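Local coordinates for protein putative enoyl-CoA hydratase/isomerase (Mycobacterium abscessus, PDB 3RSI) that probably acts as a hydro-lyase of the enoyl-CoA hydratase/isomerase (crotonase) family in lipid metabolism, at residues 149-154 and 165-170. Sequence-based numbering, arbitrary orientation.
Sequences GSMVRL and EMILTG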
loop_
_atom_site.group_PDB
_atom_site.type_symbol
_atom_site.label_atom_id
_atom_site.label_comp_id
_atom_site.label_asym_id
_atom_site.label_seq_id
_atom_site.Cartn_x
_atom_site.Cartn_y
_atom_site.Cartn_z
ATOM N N GLY B 149 3.886 14.804 -9.531
ATOM C CA GLY B 149 3.005 13.707 -9.136
ATOM C C GLY B 149 3.437 12.863 -7.946
ATOM O O GLY B 149 2.618 12.107 -7.418
ATOM N N SER B 150 4.705 12.979 -7.528
ATOM C CA SER B 150 5.271 12.074 -6.501
ATOM C C SER B 150 4.621 12.242 -5.137
ATOM O O SER B 150 4.437 11.261 -4.403
ATOM C CB SER B 150 6.782 12.241 -6.359
ATOM O OG SER B 150 7.466 11.836 -7.548
ATOM N N MET B 151 4.258 13.475 -4.807
ATOM C CA MET B 151 3.686 13.748 -3.489
ATOM C C MET B 151 2.260 13.208 -3.382
ATOM O O MET B 151 1.874 12.721 -2.344
ATOM C CB MET B 151 3.787 15.233 -3.156
ATOM C CG MET B 151 5.255 15.676 -3.032
ATOM S SD MET B 151 5.531 17.412 -2.647
ATOM C CE MET B 151 5.180 18.152 -4.233
ATOM N N VAL B 152 1.517 13.244 -4.480
ATOM C CA VAL B 152 0.213 12.558 -4.596
ATOM C C VAL B 152 0.381 11.026 -4.606
ATOM O O VAL B 152 -0.266 10.317 -3.823
ATOM C CB VAL B 152 -0.492 12.988 -5.893
ATOM C CG1 VAL B 152 -1.724 12.118 -6.198
ATOM C CG2 VAL B 152 -0.878 14.484 -5.832
ATOM N N ARG B 153 1.294 10.536 -5.449
ATOM C CA ARG B 153 1.301 9.134 -5.870
ATOM C C ARG B 153 2.143 8.177 -5.047
ATOM O O ARG B 153 1.748 7.037 -4.871
ATOM C CB ARG B 153 1.763 9.004 -7.318
ATOM C CG ARG B 153 0.799 9.563 -8.312
ATOM C CD ARG B 153 1.511 9.909 -9.586
ATOM N NE ARG B 153 0.589 10.346 -10.616
ATOM C CZ ARG B 153 0.971 10.863 -11.771
ATOM N NH1 ARG B 153 2.257 11.044 -12.020
ATOM N NH2 ARG B 153 0.061 11.224 -12.671
ATOM N N LEU B 154 3.313 8.612 -4.594
ATOM C CA LEU B 154 4.331 7.662 -4.121
ATOM C C LEU B 154 3.815 6.833 -2.958
ATOM O O LEU B 154 3.946 5.590 -2.977
ATOM C CB LEU B 154 5.627 8.359 -3.734
ATOM C CG LEU B 154 6.826 7.433 -3.467
ATOM C CD1 LEU B 154 7.072 6.500 -4.692
ATOM C CD2 LEU B 154 8.108 8.243 -3.144
ATOM N N GLU B 165 9.922 9.149 3.708
ATOM C CA GLU B 165 11.352 9.227 3.902
ATOM C C GLU B 165 12.064 9.667 2.625
ATOM O O GLU B 165 12.915 10.553 2.668
ATOM C CB GLU B 165 11.920 7.891 4.382
ATOM C CG GLU B 165 13.415 7.947 4.612
ATOM C CD GLU B 165 13.977 6.733 5.276
ATOM O OE1 GLU B 165 13.224 5.761 5.525
ATOM O OE2 GLU B 165 15.196 6.749 5.528
ATOM N N MET B 166 11.724 9.054 1.500
ATOM C CA MET B 166 12.346 9.408 0.216
ATOM C C MET B 166 12.202 10.898 -0.109
ATOM O O MET B 166 13.178 11.573 -0.500
ATOM C CB MET B 166 11.747 8.569 -0.934
ATOM C CG MET B 166 12.208 7.143 -0.981
ATOM S SD MET B 166 11.467 6.207 -2.350
ATOM C CE MET B 166 12.406 6.896 -3.731
ATOM N N ILE B 167 10.999 11.417 0.078
ATOM C CA ILE B 167 10.681 12.790 -0.312
ATOM C C ILE B 167 11.233 13.813 0.662
ATOM O O ILE B 167 11.785 14.822 0.242
ATOM C CB ILE B 167 9.156 12.973 -0.492
ATOM C CG1 ILE B 167 8.700 12.117 -1.694
ATOM C CG2 ILE B 167 8.800 14.448 -0.719
ATOM C CD1 ILE B 167 7.200 12.098 -1.922
ATOM N N LEU B 168 11.097 13.546 1.958
ATOM C CA LEU B 168 11.560 14.494 2.968
ATOM C C LEU B 168 13.088 14.462 3.178
ATOM O O LEU B 168 13.654 15.494 3.505
ATOM C CB LEU B 168 10.817 14.292 4.290
ATOM C CG LEU B 168 9.288 14.354 4.221
ATOM C CD1 LEU B 168 8.722 14.172 5.622
ATOM C CD2 LEU B 168 8.757 15.664 3.556
ATOM N N THR B 169 13.756 13.313 3.016
ATOM C CA THR B 169 15.224 13.273 3.133
ATOM C C THR B 169 15.909 13.529 1.789
ATOM O O THR B 169 17.000 14.101 1.731
ATOM C CB THR B 169 15.757 11.926 3.711
ATOM O OG1 THR B 169 15.576 10.881 2.758
ATOM C CG2 THR B 169 15.069 11.565 5.024
ATOM N N GLY B 170 15.269 13.095 0.710
ATOM C CA GLY B 170 15.828 13.203 -0.631
ATOM C C GLY B 170 16.836 12.118 -0.947
ATOM O O GLY B 170 17.502 12.165 -1.996
#
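Ile-167 reaches from the helix of 165-170 into the groove lined by Ser-150, Met-151 and Leu-154 on the helix of 149-154. Its CG1 lies anti to the carbonyl carbon (chi1 -66°), and the chain is extended at chi2, so that CD1 leads. That methyl lies 3.8 Å from Ser-150 O, a carbonyl already bonded to Leu-154 N within the helix. The same CD1 is 4.2 Å from Met-151 CG and 4.1 Å from Leu-154 CD2. This is the tight part of the contact: one methyl meets three residues, spaced as i, i+1 and i+4.

Leu-154 turns its CD2 to the other helix. Its CG is anti to the backbone N (chi1 -170°), and the Leu-154 and Ile-167 side chains lie alongside each other, pointing opposite ways. The flank toward Met-166 is sparser. It rests on one atom pair, Leu-154 CD2 and Met-166 SD at 4.0 Å, and the two side chains cross at about a right angle.

The side chains meet by apolar packing alone, and CD1 also rests against a backbone carbonyl oxygen. The contact is modest, burying 195 Å². All five touching residues are buried, so even the sparser side does not open to solvent. The axes of 150-154 and 165-169 run nearly antiparallel, at 158°, with a closest approach of 11.0 Å, as in a helical hairpin joined by a short turn.

Ser-150 OG bonds outside the pair, to Glu-119 and Gln-122. Within its own helix, Thr-169 OG1 bonds to Glu-165 O one turn earlier, above the carbonyl plane and on the face opposite Thr-169 N. A second subunit packs its Thr-238 on Met-151 and its Ile-219 on Ile-167. The pair thus joins helix 150-157 to helix 160-169, between strands 134-136 and 173-174 in sequence, at a subunit interface of the crotonase fold.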